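Local coordinates for probable UbiX-like flavin prenyltransferase (Escherichia coli, PDB 1SBZ), which probably acts as a flavin prenyltransferase, joining a dimethylallyl group to reduced FMN to make the prenylated cofactor of a phenolic acid decarboxylase, at residues K2-M7 / D79-I84; G114-L119 / L170-L175. All coordinates share one frame; numbering follows the deposited sequence.

Interaction 1: residues K2-M7 / D79-I84; sequences KLIVGM and DGMIVI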
loop_
_atom_site.group_PDB
_atom_site.type_symbol
_atom_site.label_atom_id
_atom_site.label_comp_id
_atom_site.label_asym_id
_atom_site.label_seq_id
_atom_site.Cartn_x
_atom_site.Cartn_y
_atom_site.Cartn_z
ATOM N N LYS D 2 0.913 -0.857 38.848
ATOM C CA LYS D 2 -0.493 -1.221 38.678
ATOM C C LYS D 2 -0.693 -1.890 37.323
ATOM O O LYS D 2 -0.424 -1.288 36.287
ATOM C CB LYS D 2 -1.411 -0.001 38.792
ATOM C CG LYS D 2 -1.388 0.718 40.129
ATOM C CD LYS D 2 -2.481 1.779 40.146
ATOM C CE LYS D 2 -2.064 3.018 40.931
ATOM N NZ LYS D 2 -2.738 4.249 40.393
ATOM N N LEU D 3 -1.157 -3.135 37.344
ATOM C CA LEU D 3 -1.385 -3.897 36.114
ATOM C C LEU D 3 -2.845 -4.252 35.945
ATOM O O LEU D 3 -3.504 -4.682 36.899
ATOM C CB LEU D 3 -0.560 -5.188 36.099
ATOM C CG LEU D 3 0.963 -5.097 36.050
ATOM C CD1 LEU D 3 1.576 -6.502 36.081
ATOM C CD2 LEU D 3 1.408 -4.342 34.808
ATOM N N ILE D 4 -3.344 -4.062 34.726
ATOM C CA ILE D 4 -4.653 -4.559 34.355
ATOM C C ILE D 4 -4.506 -5.955 33.744
ATOM O O ILE D 4 -3.625 -6.198 32.913
ATOM C CB ILE D 4 -5.362 -3.604 33.366
ATOM C CG1 ILE D 4 -5.403 -2.173 33.919
ATOM C CG2 ILE D 4 -6.771 -4.107 33.053
ATOM C CD1 ILE D 4 -5.773 -1.113 32.885
ATOM N N VAL D 5 -5.376 -6.861 34.176
ATOM C CA VAL D 5 -5.400 -8.231 33.688
ATOM C C VAL D 5 -6.787 -8.481 33.116
ATOM O O VAL D 5 -7.777 -8.538 33.850
ATOM C CB VAL D 5 -5.046 -9.256 34.805
ATOM C CG1 VAL D 5 -5.135 -10.689 34.291
ATOM C CG2 VAL D 5 -3.646 -8.992 35.365
ATOM N N GLY D 6 -6.862 -8.575 31.794
ATOM C CA GLY D 6 -8.108 -8.927 31.132
ATOM C C GLY D 6 -8.104 -10.424 30.900
ATOM O O GLY D 6 -7.071 -10.994 30.563
HETATM N N MSE D 7 -9.244 -11.069 31.104
HETATM C CA MSE D 7 -9.377 -12.473 30.745
HETATM C C MSE D 7 -10.516 -12.627 29.785
HETATM O O MSE D 7 -11.531 -11.942 29.882
HETATM C CB MSE D 7 -9.569 -13.367 31.967
HETATM C CG MSE D 7 -8.325 -13.515 32.821
HETATM SE SE MSE D 7 -8.515 -14.928 34.157
HETATM C CE MSE D 7 -8.738 -16.492 33.004
ATOM N N ASP D 79 0.554 0.768 34.816
ATOM C CA ASP D 79 1.793 0.467 34.122
ATOM C C ASP D 79 1.562 -0.376 32.878
ATOM O O ASP D 79 2.495 -0.649 32.133
ATOM C CB ASP D 79 2.781 -0.217 35.065
ATOM C CG ASP D 79 3.191 0.684 36.199
ATOM O OD1 ASP D 79 4.281 1.288 36.113
ATOM O OD2 ASP D 79 2.468 0.883 37.194
ATOM N N GLY D 80 0.317 -0.780 32.654
ATOM C CA GLY D 80 -0.020 -1.546 31.460
ATOM C C GLY D 80 -1.112 -2.563 31.681
ATOM O O GLY D 80 -1.806 -2.530 32.698
HETATM N N MSE D 81 -1.238 -3.481 30.725
HETATM C CA MSE D 81 -2.345 -4.426 30.673
HETATM C C MSE D 81 -1.905 -5.725 30.008
HETATM O O MSE D 81 -1.135 -5.703 29.054
HETATM C CB MSE D 81 -3.522 -3.812 29.903
HETATM C CG MSE D 81 -4.736 -4.725 29.704
HETATM SE SE MSE D 81 -6.272 -3.734 29.022
HETATM C CE MSE D 81 -7.574 -5.144 29.053
ATOM N N ILE D 82 -2.388 -6.848 30.533
ATOM C CA ILE D 82 -2.204 -8.161 29.922
ATOM C C ILE D 82 -3.580 -8.745 29.647
ATOM O O ILE D 82 -4.445 -8.724 30.515
ATOM C CB ILE D 82 -1.409 -9.118 30.862
ATOM C CG1 ILE D 82 -0.088 -8.485 31.293
ATOM C CG2 ILE D 82 -1.146 -10.467 30.174
ATOM C CD1 ILE D 82 0.565 -9.137 32.501
ATOM N N VAL D 83 -3.794 -9.262 28.445
ATOM C CA VAL D 83 -5.021 -10.009 28.164
ATOM C C VAL D 83 -4.630 -11.471 27.978
ATOM O O VAL D 83 -3.903 -11.804 27.035
ATOM C CB VAL D 83 -5.770 -9.469 26.924
ATOM C CG1 VAL D 83 -7.125 -10.158 26.768
ATOM C CG2 VAL D 83 -5.945 -7.942 27.012
ATOM N N ILE D 84 -5.108 -12.329 28.881
ATOM C CA ILE D 84 -4.638 -13.715 28.974
ATOM C C ILE D 84 -5.716 -14.723 29.425
ATOM O O ILE D 84 -6.215 -14.638 30.553
ATOM C CB ILE D 84 -3.383 -13.780 29.902
ATOM C CG1 ILE D 84 -2.832 -15.205 29.983
ATOM C CG2 ILE D 84 -3.683 -13.165 31.299
ATOM C CD1 ILE D 84 -1.500 -15.299 30.725
#
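M81, a selenomethionine, lays its side chain obliquely over I4: CG sits 3.9 Å from I4 CB, and SE follows I4 CG2. In M81, CG is anti to the backbone N (chi1 177°), and the extended chain beyond it brings CE alongside CA of G6, where there is no side chain in the way. V5, on the opposite face from I4, lies side by side with I84, where the second strand turns a corner; the two point the same way, V5 CG1 meeting I84 CG2 at 4.1 Å. Between the faces runs a parallel ladder: I4 N donates to G80 O, I82 N to I4 O, G6 N to I82 O at 2.7 Å and I84 N to G6 O. The strands 2-7 and 80-83 diverge by 23°. They are the central pair of the Rossmann-like parallel sheet, strand order 3-2-1-4-5-6, of this flavoprotein family, with strand 30-35 on the far edge of 2-7, helix 13-24 covering V5 and I84, and helix 102-112 covering M81. At the N-terminal end D79 closes the ladder with a two-bond clasp. Its N donates to K2 O at 2.7 Å, while its OD2 receives K2 N at 2.9 Å on the anti side, 29° out of the carboxylate plane. R77 forms a salt bridge to the same OD2, and the ammonium of K2 turns away to R77 O. At the C-terminal end, M7 CG comes within 3.3 Å of I84 O, a buried carbonyl with no polar partner in the model. The side chain of V83 lies about 7 Å from a bound FMN at their nearest atoms.

Interaction 2: residues G114-L119 / L170-L175; sequences GRKLVL and LDQFGL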
loop_
_atom_site.group_PDB
_atom_site.type_symbol
_atom_site.label_atom_id
_atom_site.label_comp_id
_atom_site.label_asym_id
_atom_site.label_seq_id
_atom_site.Cartn_x
_atom_site.Cartn_y
_atom_site.Cartn_z
ATOM N N GLY D 114 -0.058 5.509 25.887
ATOM C CA GLY D 114 1.313 5.060 25.625
ATOM C C GLY D 114 1.794 3.992 26.594
ATOM O O GLY D 114 2.991 3.802 26.759
ATOM N N ARG D 115 0.860 3.285 27.226
ATOM C CA ARG D 115 1.198 2.259 28.209
ATOM C C ARG D 115 1.324 0.908 27.517
ATOM O O ARG D 115 0.883 0.743 26.364
ATOM C CB ARG D 115 0.162 2.226 29.340
ATOM C CG ARG D 115 0.014 3.578 30.035
ATOM C CD ARG D 115 -1.089 3.666 31.087
ATOM N NE ARG D 115 -1.155 5.034 31.609
ATOM C CZ ARG D 115 -2.228 5.601 32.154
ATOM N NH1 ARG D 115 -3.371 4.933 32.274
ATOM N NH2 ARG D 115 -2.154 6.861 32.568
ATOM N N LYS D 116 1.947 -0.048 28.201
ATOM C CA LYS D 116 2.277 -1.327 27.573
ATOM C C LYS D 116 1.065 -2.251 27.507
ATOM O O LYS D 116 0.426 -2.513 28.528
ATOM C CB LYS D 116 3.448 -2.007 28.295
ATOM C CG LYS D 116 3.763 -3.398 27.761
ATOM C CD LYS D 116 5.253 -3.616 27.613
ATOM C CE LYS D 116 5.540 -4.539 26.433
ATOM N NZ LYS D 116 4.775 -4.131 25.199
ATOM N N LEU D 117 0.750 -2.731 26.306
ATOM C CA LEU D 117 -0.270 -3.760 26.129
ATOM C C LEU D 117 0.365 -5.094 25.718
ATOM O O LEU D 117 1.095 -5.163 24.723
ATOM C CB LEU D 117 -1.319 -3.310 25.100
ATOM C CG LEU D 117 -2.537 -4.219 24.862
ATOM C CD1 LEU D 117 -3.319 -4.448 26.150
ATOM C CD2 LEU D 117 -3.453 -3.637 23.794
ATOM N N VAL D 118 0.096 -6.142 26.498
ATOM C CA VAL D 118 0.618 -7.478 26.218
ATOM C C VAL D 118 -0.552 -8.427 25.985
ATOM O O VAL D 118 -1.379 -8.630 26.867
ATOM C CB VAL D 118 1.515 -8.015 27.367
ATOM C CG1 VAL D 118 1.991 -9.446 27.079
ATOM C CG2 VAL D 118 2.699 -7.097 27.602
ATOM N N LEU D 119 -0.622 -9.000 24.791
ATOM C CA LEU D 119 -1.703 -9.928 24.462
ATOM C C LEU D 119 -1.189 -11.350 24.462
ATOM O O LEU D 119 -0.057 -11.606 24.050
ATOM C CB LEU D 119 -2.267 -9.587 23.084
ATOM C CG LEU D 119 -3.463 -8.647 22.901
ATOM C CD1 LEU D 119 -3.769 -7.727 24.088
ATOM C CD2 LEU D 119 -3.348 -7.863 21.584
ATOM N N LEU D 170 5.346 -12.458 31.966
ATOM C CA LEU D 170 5.845 -11.557 33.019
ATOM C C LEU D 170 7.141 -10.828 32.662
ATOM O O LEU D 170 7.318 -9.668 33.041
ATOM C CB LEU D 170 6.036 -12.322 34.329
ATOM C CG LEU D 170 4.929 -12.325 35.390
ATOM C CD1 LEU D 170 3.552 -11.997 34.828
ATOM C CD2 LEU D 170 4.924 -13.664 36.120
ATOM N N ASP D 171 8.037 -11.509 31.940
ATOM C CA ASP D 171 9.257 -10.891 31.406
ATOM C C ASP D 171 8.979 -9.554 30.714
ATOM O O ASP D 171 9.816 -8.652 30.743
ATOM C CB ASP D 171 9.956 -11.829 30.416
ATOM C CG ASP D 171 10.811 -12.885 31.099
ATOM O OD1 ASP D 171 11.021 -12.789 32.331
ATOM O OD2 ASP D 171 11.324 -13.841 30.476
ATOM N N GLN D 172 7.799 -9.440 30.108
ATOM C CA GLN D 172 7.377 -8.222 29.412
ATOM C C GLN D 172 7.276 -7.006 30.332
ATOM O O GLN D 172 7.361 -5.864 29.874
ATOM C CB GLN D 172 6.049 -8.451 28.688
ATOM C CG GLN D 172 6.162 -9.354 27.479
ATOM C CD GLN D 172 6.996 -8.730 26.381
ATOM O OE1 GLN D 172 6.863 -7.534 26.092
ATOM N NE2 GLN D 172 7.866 -9.530 25.768
ATOM N N PHE D 173 7.105 -7.255 31.628
ATOM C CA PHE D 173 7.039 -6.179 32.616
ATOM C C PHE D 173 8.221 -6.198 33.588
ATOM O O PHE D 173 8.137 -5.650 34.691
ATOM C CB PHE D 173 5.711 -6.238 33.379
ATOM C CG PHE D 173 4.518 -5.852 32.550
ATOM C CD1 PHE D 173 3.746 -6.825 31.924
ATOM C CD2 PHE D 173 4.167 -4.517 32.391
ATOM C CE1 PHE D 173 2.640 -6.474 31.150
ATOM C CE2 PHE D 173 3.057 -4.155 31.619
ATOM C CZ PHE D 173 2.293 -5.138 31.000
ATOM N N GLY D 174 9.318 -6.831 33.168
ATOM C CA GLY D 174 10.526 -6.953 33.983
ATOM C C GLY D 174 10.295 -7.641 35.317
ATOM O O GLY D 174 11.019 -7.393 36.282
ATOM N N LEU D 175 9.283 -8.503 35.370
ATOM C CA LEU D 175 8.947 -9.234 36.586
ATOM C C LEU D 175 9.558 -10.630 36.555
ATOM O O LEU D 175 9.638 -11.259 35.496
ATOM C CB LEU D 175 7.426 -9.300 36.773
ATOM C CG LEU D 175 6.713 -7.963 37.020
ATOM C CD1 LEU D 175 5.213 -8.085 36.789
ATOM C CD2 LEU D 175 6.996 -7.434 38.419
#
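No hydrogen bond crosses between K116 and Q172, although two polar side chains meet here: the amide oxygen OE1 of Q172 rests 3.3 Å from K116 CE, a carbon, while K116 NZ stays 4.1 Å from OE1. The two side chains cross at about a right angle. The K116 chain leaves with CG anti to the backbone N (chi1 175°) and then bends at each later torsion, which takes CD and CE past the backbone O of Q172. Next to Q172 in sequence, F173 sets its ring obliquely against the strand. Its CZ lies 4.0 Å from K116 CG, and its CE1 takes the methyl CG2 of V118 at 3.6 Å, the two side chains sliding past each other in opposite directions. The same methyl also touches Q172 CB at 3.8 Å, so it meets both Q172 and the F173 ring. Q172 and F173 stand where helix 158-170 ends in a Schellman motif: L175 N and F173 N reach L170 O from opposite faces of its plane, and G174, at positive phi, is the C-prime residue. This helix end thus docks on strand 116-121 of the parallel sheet. Q172 also packs on P125 and E113 of two neighbouring subunits, placing the contact beside the dodecamer interfaces. With methyl, methylene and ring carbons doing most of the touching, the docking is chiefly van der Waals and hydrophobic.

In the fold
Interactions 1 and 2 have centres about 8 Å apart and share one parallel sheet, in which strand 80-86 lies between 2-7 and 116-121. Along the chain they follow in series: 2-7 pairs with 79-84 before 114-119 meets 170-175. Probable backbone hydrogen bonds from M81 N to K116 O and from V118 N to M81 O join the two directly. F173 bridges them as well, its CE1 lying 3.4 Å from I82 CG1 and its CE2 packing on D79 O. Interaction 1 joins the two central strands of the sheet, near the FMN site, whereas interaction 2 lies away from that site and fastens the end of helix 158-170 to the sheet.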